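PDB 5V0M: type IV pilin protein from Neisseria meningitidis, which is the minor pilin PilV, a non-core component of type IV pili that probably acts in the adhesion of the bacterium to host cells. Local coordinates for residues V7-V12 / K45-T50; T32-D37 / V54-F59; T60-P65 / V76-D81. One frame throughout, in Å; residues are numbered along the deposited sequence.

How the contacts relate
From the N terminus the chain runs up helix 3-30, turns through the loop holding 32-37, and comes back to the sheet at strand 47-54. Contact 1 closes this long excursion by laying the first strand on the helix near its start. Contact 2 opens inside that span and closes beyond it, so the two cross; their centres lie about 23 Å apart on opposite sides of the chain's centre, and contact 2 ties the loop after the helix to the turn between strands 47-54 and 59-65. Contact 3 follows in series, pairing the two middle strands. Ala63 meets Val12 of contact 1, and Asp81 bonds to His58 and Phe59 of contact 2.

Contact 1: V7-V12 / K45-T50; sequences VRLSEV and KYFNVT
Arg8 lays its guanidinium flat on the ring of Tyr46, the two planes only 13° apart and CZ of Arg8 coming to 3.3 Å from CE1 of Tyr46. The Arg8 chain is extended from CG to NE and crosses the tyrosine at about a right angle; CD and NE both stand over the middle of the ring, CD in a CH-pi contact 10° off the normal, and CZ lies farther out over the same face. CB of Lys45 lies on the opposite face, toward the rim. At the next residue, where the strand begins, Phe47 takes Val12 over one face: CB of Val12 stands 4.1 Å from the Phe47 ring centroid, and CG2 of Val12, anti to its backbone N, reaches CG of Phe47 at 3.7 Å. CD2 of Leu9 meets the ring obliquely at CZ of Phe47, 3.8 Å away. A water accepts from NE of Arg8 at 2.8 Å, in the guanidinium plane, and makes a weak hydrogen bond with Tyr46 OH, while NH1 of Arg8 bonds to OD1 of Asn70. The charge can thus rest on an aromatic face while NE and NH1 stay hydrogen-bonded, right beside the apolar contacts of Leu9 and Val12 with Phe47.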
loop_
_atom_site.group_PDB
_atom_site.type_symbol
_atom_site.label_atom_id
_atom_site.label_comp_id
_atom_site.label_asym_id
_atom_site.label_seq_id
_atom_site.Cartn_x
_atom_site.Cartn_y
_atom_site.Cartn_z
ATOM N N VAL A 7 10.513 10.601 3.805
ATOM C CA VAL A 7 11.171 9.552 3.019
ATOM C C VAL A 7 10.363 8.260 3.051
ATOM O O VAL A 7 10.100 7.641 2.010
ATOM C CB VAL A 7 12.612 9.321 3.519
ATOM C CG1 VAL A 7 13.223 8.103 2.861
ATOM C CG2 VAL A 7 13.467 10.550 3.284
ATOM N N ARG A 8 9.971 7.828 4.249
ATOM C CA ARG A 8 9.337 6.521 4.374
ATOM C C ARG A 8 7.983 6.508 3.683
ATOM O O ARG A 8 7.619 5.507 3.048
ATOM C CB ARG A 8 9.245 6.137 5.846
ATOM C CG ARG A 8 10.612 5.868 6.440
ATOM C CD ARG A 8 10.512 5.654 7.929
ATOM N NE ARG A 8 11.841 5.444 8.500
ATOM C CZ ARG A 8 12.083 5.167 9.768
ATOM N NH1 ARG A 8 11.092 5.039 10.628
ATOM N NH2 ARG A 8 13.330 4.973 10.172
ATOM N N LEU A 9 7.223 7.595 3.786
ATOM C CA LEU A 9 5.940 7.658 3.093
ATOM C C LEU A 9 6.114 7.721 1.592
ATOM O O LEU A 9 5.304 7.129 0.861
ATOM C CB LEU A 9 5.101 8.815 3.614
ATOM C CG LEU A 9 4.491 8.591 4.996
ATOM C CD1 LEU A 9 4.099 9.894 5.652
ATOM C CD2 LEU A 9 3.318 7.622 4.895
ATOM N N SER A 10 7.180 8.361 1.106
ATOM C CA SER A 10 7.435 8.344 -0.331
ATOM C C SER A 10 7.808 6.943 -0.793
ATOM O O SER A 10 7.371 6.489 -1.864
ATOM C CB SER A 10 8.524 9.360 -0.672
ATOM O OG SER A 10 8.880 9.309 -2.042
ATOM N N GLU A 11 8.576 6.231 0.014
ATOM C CA GLU A 11 8.989 4.890 -0.384
ATOM C C GLU A 11 7.816 3.918 -0.378
ATOM O O GLU A 11 7.763 3.014 -1.217
ATOM C CB GLU A 11 10.146 4.412 0.478
ATOM C CG GLU A 11 11.419 5.201 0.137
ATOM C CD GLU A 11 12.586 4.942 1.083
ATOM O OE1 GLU A 11 12.389 4.278 2.129
ATOM O OE2 GLU A 11 13.712 5.408 0.776
ATOM N N VAL A 12 6.881 4.045 0.575
ATOM C CA VAL A 12 5.770 3.093 0.580
ATOM C C VAL A 12 4.835 3.370 -0.585
ATOM O O VAL A 12 4.181 2.445 -1.106
ATOM C CB VAL A 12 5.033 3.067 1.934
ATOM C CG1 VAL A 12 4.101 4.251 2.085
ATOM C CG2 VAL A 12 4.248 1.776 2.065
ATOM N N LYS A 45 10.181 -2.305 4.750
ATOM C CA LYS A 45 10.745 -2.394 6.090
ATOM C C LYS A 45 9.870 -1.695 7.129
ATOM O O LYS A 45 9.874 -2.067 8.300
ATOM C CB LYS A 45 12.135 -1.722 6.055
ATOM C CG LYS A 45 13.096 -2.063 7.134
ATOM C CD LYS A 45 14.577 -1.833 6.685
ATOM C CE LYS A 45 14.875 -0.447 6.141
ATOM N NZ LYS A 45 16.342 -0.137 6.227
ATOM N N TYR A 46 9.140 -0.662 6.717
ATOM C CA TYR A 46 8.463 0.277 7.599
ATOM C C TYR A 46 6.950 0.163 7.583
ATOM O O TYR A 46 6.292 0.815 8.411
ATOM C CB TYR A 46 8.865 1.701 7.187
ATOM C CG TYR A 46 10.349 1.921 7.353
ATOM C CD1 TYR A 46 10.950 1.821 8.607
ATOM C CD2 TYR A 46 11.149 2.201 6.261
ATOM C CE1 TYR A 46 12.301 2.021 8.765
ATOM C CE2 TYR A 46 12.527 2.404 6.419
ATOM C CZ TYR A 46 13.077 2.284 7.661
ATOM O OH TYR A 46 14.443 2.514 7.822
ATOM N N PHE A 47 6.384 -0.625 6.659
ATOM C CA PHE A 47 4.946 -0.783 6.496
ATOM C C PHE A 47 4.656 -2.211 6.064
ATOM O O PHE A 47 5.321 -2.747 5.166
ATOM C CB PHE A 47 4.369 0.132 5.404
ATOM C CG PHE A 47 4.430 1.599 5.713
ATOM C CD1 PHE A 47 3.321 2.277 6.213
ATOM C CD2 PHE A 47 5.584 2.301 5.468
ATOM C CE1 PHE A 47 3.380 3.638 6.489
ATOM C CE2 PHE A 47 5.643 3.648 5.755
ATOM C CZ PHE A 47 4.539 4.315 6.271
ATOM N N ASN A 48 3.622 -2.786 6.677
ATOM C CA ASN A 48 3.107 -4.102 6.312
ATOM C C ASN A 48 2.045 -3.929 5.231
ATOM O O ASN A 48 1.086 -3.171 5.418
ATOM C CB ASN A 48 2.500 -4.737 7.559
ATOM C CG ASN A 48 3.520 -5.065 8.605
ATOM O OD1 ASN A 48 4.641 -5.455 8.287
ATOM N ND2 ASN A 48 3.139 -4.914 9.868
ATOM N N VAL A 49 2.229 -4.583 4.088
ATOM C CA VAL A 49 1.330 -4.433 2.950
ATOM C C VAL A 49 0.407 -5.639 2.862
ATOM O O VAL A 49 0.873 -6.785 2.849
ATOM C CB VAL A 49 2.132 -4.237 1.649
ATOM C CG1 VAL A 49 1.218 -4.174 0.453
ATOM C CG2 VAL A 49 3.001 -2.973 1.742
ATOM N N THR A 50 -0.896 -5.383 2.758
ATOM C CA THR A 50 -1.900 -6.428 2.634
ATOM C C THR A 50 -2.907 -6.016 1.576
ATOM O O THR A 50 -2.941 -4.868 1.133
ATOM C CB THR A 50 -2.619 -6.614 3.969
ATOM O OG1 THR A 50 -3.207 -5.365 4.354
ATOM C CG2 THR A 50 -1.662 -7.091 5.051
HETATM O O HOH W 1 14.099 5.823 6.827
#

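Contact 2: T32-D37 / V54-F59; sequences TFKTYD and VSPDHF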
loop_
_atom_site.group_PDB
_atom_site.type_symbol
_atom_site.label_atom_id
_atom_site.label_comp_id
_atom_site.label_asym_id
_atom_site.label_seq_id
_atom_site.Cartn_x
_atom_site.Cartn_y
_atom_site.Cartn_z
ATOM N N THR A 32 -9.046 -12.296 -13.487
ATOM C CA THR A 32 -9.667 -12.148 -12.181
ATOM C C THR A 32 -8.559 -11.921 -11.170
ATOM O O THR A 32 -7.427 -12.362 -11.378
ATOM C CB THR A 32 -10.453 -13.402 -11.777
ATOM O OG1 THR A 32 -11.033 -13.214 -10.474
ATOM C CG2 THR A 32 -9.558 -14.648 -11.785
ATOM N N PHE A 33 -8.900 -11.240 -10.068
ATOM C CA PHE A 33 -8.008 -11.170 -8.917
ATOM C C PHE A 33 -8.314 -12.236 -7.878
ATOM O O PHE A 33 -7.529 -12.392 -6.936
ATOM C CB PHE A 33 -8.098 -9.794 -8.237
ATOM C CG PHE A 33 -7.716 -8.643 -9.117
ATOM C CD1 PHE A 33 -6.427 -8.486 -9.597
ATOM C CD2 PHE A 33 -8.639 -7.682 -9.432
ATOM C CE1 PHE A 33 -6.105 -7.416 -10.398
ATOM C CE2 PHE A 33 -8.337 -6.635 -10.230
ATOM C CZ PHE A 33 -7.054 -6.472 -10.707
ATOM N N LYS A 34 -9.425 -12.979 -8.024
ATOM C CA LYS A 34 -9.874 -13.867 -6.960
ATOM C C LYS A 34 -8.890 -14.988 -6.651
ATOM O O LYS A 34 -8.907 -15.506 -5.530
ATOM C CB LYS A 34 -11.252 -14.456 -7.271
ATOM C CG LYS A 34 -12.380 -13.487 -7.123
ATOM C CD LYS A 34 -12.659 -13.168 -5.652
ATOM C CE LYS A 34 -13.256 -14.356 -4.902
ATOM N NZ LYS A 34 -13.759 -13.947 -3.544
ATOM N N THR A 35 -8.029 -15.365 -7.598
ATOM C CA THR A 35 -7.121 -16.492 -7.439
ATOM C C THR A 35 -5.702 -16.076 -7.066
ATOM O O THR A 35 -4.846 -16.948 -6.855
ATOM C CB THR A 35 -7.081 -17.305 -8.738
ATOM O OG1 THR A 35 -6.883 -16.414 -9.839
ATOM C CG2 THR A 35 -8.382 -18.083 -8.940
ATOM N N TYR A 36 -5.428 -14.773 -7.000
ATOM C CA TYR A 36 -4.096 -14.285 -6.650
ATOM C C TYR A 36 -3.665 -14.747 -5.259
ATOM O O TYR A 36 -4.438 -14.682 -4.297
ATOM C CB TYR A 36 -4.093 -12.760 -6.714
ATOM C CG TYR A 36 -2.721 -12.182 -6.516
ATOM C CD1 TYR A 36 -1.808 -12.230 -7.536
ATOM C CD2 TYR A 36 -2.334 -11.594 -5.307
ATOM C CE1 TYR A 36 -0.554 -11.727 -7.404
ATOM C CE2 TYR A 36 -1.070 -11.084 -5.157
ATOM C CZ TYR A 36 -0.175 -11.154 -6.211
ATOM O OH TYR A 36 1.103 -10.645 -6.070
ATOM N N ASP A 37 -2.417 -15.212 -5.160
ATOM C CA ASP A 37 -1.819 -15.672 -3.903
ATOM C C ASP A 37 -1.359 -14.440 -3.133
ATOM O O ASP A 37 -0.335 -13.838 -3.456
ATOM C CB ASP A 37 -0.641 -16.596 -4.200
ATOM C CG ASP A 37 0.021 -17.129 -2.956
ATOM O OD1 ASP A 37 0.891 -18.026 -3.109
ATOM O OD2 ASP A 37 -0.314 -16.680 -1.839
ATOM N N VAL A 54 -10.423 -7.590 -2.016
ATOM C CA VAL A 54 -10.212 -8.314 -3.266
ATOM C C VAL A 54 -11.561 -8.763 -3.786
ATOM O O VAL A 54 -12.324 -9.413 -3.063
ATOM C CB VAL A 54 -9.312 -9.552 -3.095
ATOM C CG1 VAL A 54 -9.163 -10.292 -4.433
ATOM C CG2 VAL A 54 -7.960 -9.154 -2.545
ATOM N N SER A 55 -11.840 -8.437 -5.032
ATOM C CA SER A 55 -13.028 -8.932 -5.710
ATOM C C SER A 55 -12.572 -9.386 -7.093
ATOM O O SER A 55 -11.391 -9.267 -7.428
ATOM C CB SER A 55 -14.093 -7.838 -5.773
ATOM O OG SER A 55 -13.673 -6.785 -6.601
ATOM N N PRO A 56 -13.447 -9.941 -7.930
ATOM C CA PRO A 56 -12.968 -10.398 -9.242
ATOM C C PRO A 56 -12.292 -9.319 -10.069
ATOM O O PRO A 56 -11.263 -9.597 -10.697
ATOM C CB PRO A 56 -14.238 -10.960 -9.897
ATOM C CG PRO A 56 -15.103 -11.345 -8.720
ATOM C CD PRO A 56 -14.847 -10.294 -7.685
ATOM N N ASP A 57 -12.844 -8.101 -10.102
ATOM C CA ASP A 57 -12.343 -7.046 -10.975
ATOM C C ASP A 57 -11.725 -5.846 -10.259
ATOM O O ASP A 57 -11.321 -4.889 -10.937
ATOM C CB ASP A 57 -13.460 -6.560 -11.902
ATOM C CG ASP A 57 -14.032 -7.669 -12.730
ATOM O OD1 ASP A 57 -13.234 -8.463 -13.280
ATOM O OD2 ASP A 57 -15.273 -7.751 -12.781
ATOM N N HIS A 58 -11.613 -5.873 -8.930
ATOM C CA HIS A 58 -11.069 -4.735 -8.205
ATOM C C HIS A 58 -10.257 -5.214 -7.005
ATOM O O HIS A 58 -10.446 -6.320 -6.491
ATOM C CB HIS A 58 -12.192 -3.825 -7.721
ATOM C CG HIS A 58 -12.967 -3.176 -8.825
ATOM N ND1 HIS A 58 -12.381 -2.346 -9.756
ATOM C CD2 HIS A 58 -14.280 -3.242 -9.149
ATOM C CE1 HIS A 58 -13.304 -1.928 -10.608
ATOM N NE2 HIS A 58 -14.464 -2.452 -10.256
ATOM N N PHE A 59 -9.359 -4.346 -6.541
ATOM C CA PHE A 59 -8.636 -4.615 -5.308
ATOM C C PHE A 59 -8.272 -3.307 -4.620
ATOM O O PHE A 59 -8.242 -2.243 -5.233
ATOM C CB PHE A 59 -7.361 -5.429 -5.538
ATOM C CG PHE A 59 -6.329 -4.703 -6.336
ATOM C CD1 PHE A 59 -6.171 -4.960 -7.685
ATOM C CD2 PHE A 59 -5.513 -3.732 -5.756
ATOM C CE1 PHE A 59 -5.218 -4.287 -8.432
ATOM C CE2 PHE A 59 -4.566 -3.054 -6.515
ATOM C CZ PHE A 59 -4.420 -3.337 -7.847
HETATM O O HOH W 2 -11.900 -12.295 -2.235
#
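Thr32 and Phe33 run past the carbonyl of Pro56, which accepts the one direct hydrogen bond between the segments, from Phe33 N to Pro56 O at 2.9 Å with an N-H...O angle of 156°, as a type I turn begins at Phe33 and ends at Tyr36. The same oxygen takes a CA-H...O contact from Thr32. OG1 of Thr32, anti to its own backbone N (chi1 179°), accepts from Lys34 N at 2.9 Å, an ST turn that holds the start of the bend.

Phe33 has the largest share of the contact. Its ring slots into the curve of 54-59: the carbonyl oxygen of Ser55, the carbonyl carbon of Asp57 and the backbone N of His58 lie around its edge, near its plane, and CE2 of Phe33 is 3.5 Å from C of Asp57. One face receives Phe59 in a T-shaped pair, the edge of Phe59 pointing at Phe33, with planes at 89° and centroids 5.0 Å apart. CG1 of Val54 touches CB of Phe33 at 4.0 Å. On the solvent side Lys34 CG, anti to the carbonyl carbon (chi1 -74°), lies against the Pro56 ring, 3.8 Å from CG of Pro56; beyond it the chain bends twice. Its ammonium is joined to the other segment through a water that accepts from NZ of Lys34 and donates to O of Val54.

Helix 3-30 backs the aromatic pair: Met23 touches both Phe33 and Phe59, Ala20 meets Phe59, and the ring of Tyr27 meets that of Phe33 while its hydroxyl bonds to OD1 of Asp57. Leu51 of strand 47-54 also packs on Phe59, so the loop after the helix and the turn joining strands 47-54 and 59-65 are fastened together over the helix's C-terminal part.

Contact 3: T60-P65 / V76-D81; sequences TLQADP and VVTLND
Val77 O accepts the shortest bond of this strand pair, from Ala63 N at 2.7 Å; Val77 N returns a bond to Ala63 O at 3.0 Å. Leu61 and Leu79 repeat the exchange, Leu61 N reaching Leu79 O at 2.8 Å. Between these hydrogen-bonded pairs, Gln62 faces Thr78 in a non-hydrogen-bonded pair, and CA of Thr78 comes to 3.1 Å from Leu61 O in a CA-H...O contact. On the face of Thr60, Gln62, Thr78 and Asn80, Gln62 sends CG anti to its backbone N (chi1 -178°), where it meets CG1 of Val76 at 3.5 Å. The end of Gln62 is held from two residues along its own strand: NE2 donates to the syn lone pair of OD2 of Asp64 at 2.8 Å, almost straight at 175°. A water joins OG1 of Thr60 to ND2 of Asn80, whose OD1 accepts from Thr84 N. The other face presents Leu61, Ala63, Val77 and Leu79 to helix 3-30, where Val12, Leu16 and Ala20 meet them. This is an antiparallel hairpin at the middle of a four-stranded meander packed on one long helix, the globular fold characteristic of type IV pilins.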
loop_
_atom_site.group_PDB
_atom_site.type_symbol
_atom_site.label_atom_id
_atom_site.label_comp_id
_atom_site.label_asym_id
_atom_site.label_seq_id
_atom_site.Cartn_x
_atom_site.Cartn_y
_atom_site.Cartn_z
ATOM N N THR A 60 -7.995 -3.410 -3.326
ATOM C CA THR A 60 -7.390 -2.324 -2.559
ATOM C C THR A 60 -6.224 -2.901 -1.780
ATOM O O THR A 60 -6.392 -3.878 -1.026
ATOM C CB THR A 60 -8.378 -1.661 -1.607
ATOM O OG1 THR A 60 -9.469 -1.115 -2.352
ATOM C CG2 THR A 60 -7.708 -0.528 -0.842
ATOM N N LEU A 61 -5.055 -2.315 -1.987
ATOM C CA LEU A 61 -3.872 -2.570 -1.188
ATOM C C LEU A 61 -3.847 -1.619 -0.014
ATOM O O LEU A 61 -4.223 -0.449 -0.140
ATOM C CB LEU A 61 -2.642 -2.301 -2.040
ATOM C CG LEU A 61 -2.400 -3.333 -3.126
ATOM C CD1 LEU A 61 -1.600 -2.771 -4.291
ATOM C CD2 LEU A 61 -1.706 -4.533 -2.504
ATOM N N GLN A 62 -3.359 -2.100 1.125
ATOM C CA GLN A 62 -3.220 -1.270 2.313
ATOM C C GLN A 62 -1.857 -1.451 2.949
ATOM O O GLN A 62 -1.400 -2.582 3.150
ATOM C CB GLN A 62 -4.302 -1.631 3.331
ATOM C CG GLN A 62 -4.303 -0.800 4.618
ATOM C CD GLN A 62 -5.563 -1.017 5.433
ATOM O OE1 GLN A 62 -6.681 -0.760 4.967
ATOM N NE2 GLN A 62 -5.399 -1.516 6.642
ATOM N N ALA A 63 -1.218 -0.334 3.296
ATOM C CA ALA A 63 0.067 -0.294 3.994
ATOM C C ALA A 63 -0.182 0.242 5.395
ATOM O O ALA A 63 -0.551 1.412 5.563
ATOM C CB ALA A 63 1.049 0.602 3.247
ATOM N N ASP A 64 0.007 -0.627 6.417
ATOM C CA ASP A 64 -0.116 -0.249 7.810
ATOM C C ASP A 64 1.276 -0.081 8.396
ATOM O O ASP A 64 2.144 -0.936 8.158
ATOM C CB ASP A 64 -0.849 -1.337 8.600
ATOM C CG ASP A 64 -2.353 -1.352 8.329
ATOM O OD1 ASP A 64 -3.063 -0.557 8.990
ATOM O OD2 ASP A 64 -2.802 -2.119 7.460
ATOM N N PRO A 65 1.546 0.968 9.163
ATOM C CA PRO A 65 2.891 1.161 9.705
ATOM C C PRO A 65 3.324 0.017 10.608
ATOM O O PRO A 65 2.553 -0.523 11.402
ATOM C CB PRO A 65 2.802 2.497 10.466
ATOM C CG PRO A 65 1.378 2.808 10.589
ATOM C CD PRO A 65 0.653 2.076 9.504
ATOM N N VAL A 76 -1.942 5.311 7.436
ATOM C CA VAL A 76 -2.254 4.115 6.668
ATOM C C VAL A 76 -2.473 4.542 5.233
ATOM O O VAL A 76 -3.273 5.449 4.967
ATOM C CB VAL A 76 -3.508 3.437 7.229
ATOM C CG1 VAL A 76 -3.914 2.253 6.379
ATOM C CG2 VAL A 76 -3.267 2.989 8.665
ATOM N N VAL A 77 -1.803 3.884 4.299
ATOM C CA VAL A 77 -1.825 4.280 2.900
ATOM C C VAL A 77 -2.546 3.197 2.117
ATOM O O VAL A 77 -2.273 2.003 2.304
ATOM C CB VAL A 77 -0.401 4.501 2.369
ATOM C CG1 VAL A 77 -0.421 5.052 0.929
ATOM C CG2 VAL A 77 0.429 5.399 3.319
ATOM N N THR A 78 -3.460 3.595 1.234
ATOM C CA THR A 78 -4.216 2.650 0.404
ATOM C C THR A 78 -4.048 2.976 -1.071
ATOM O O THR A 78 -3.863 4.126 -1.456
ATOM C CB THR A 78 -5.701 2.637 0.739
ATOM O OG1 THR A 78 -6.256 3.951 0.575
ATOM C CG2 THR A 78 -5.918 2.173 2.163
ATOM N N LEU A 79 -4.138 1.954 -1.909
ATOM C CA LEU A 79 -4.038 2.131 -3.354
ATOM C C LEU A 79 -4.950 1.101 -3.990
ATOM O O LEU A 79 -4.834 -0.089 -3.682
ATOM C CB LEU A 79 -2.620 1.896 -3.860
ATOM C CG LEU A 79 -2.444 1.841 -5.375
ATOM C CD1 LEU A 79 -2.811 3.183 -6.038
ATOM C CD2 LEU A 79 -1.040 1.476 -5.747
ATOM N N ASN A 80 -5.854 1.533 -4.855
ATOM C CA ASN A 80 -6.760 0.587 -5.483
ATOM C C ASN A 80 -6.426 0.433 -6.959
ATOM O O ASN A 80 -5.532 1.088 -7.493
ATOM C CB ASN A 80 -8.230 0.942 -5.213
ATOM C CG ASN A 80 -8.672 2.255 -5.855
ATOM O OD1 ASN A 80 -8.102 2.719 -6.848
ATOM N ND2 ASN A 80 -9.718 2.852 -5.279
ATOM N N ASP A 81 -7.134 -0.502 -7.593
ATOM C CA ASP A 81 -6.834 -0.851 -8.975
ATOM C C ASP A 81 -7.173 0.275 -9.942
ATOM O O ASP A 81 -6.657 0.277 -11.064
ATOM C CB ASP A 81 -7.607 -2.106 -9.366
ATOM C CG ASP A 81 -9.077 -1.890 -9.317
ATOM O OD1 ASP A 81 -9.658 -1.853 -8.209
ATOM O OD2 ASP A 81 -9.683 -1.780 -10.415
HETATM O O HOH W 3 -10.485 1.595 -2.640
#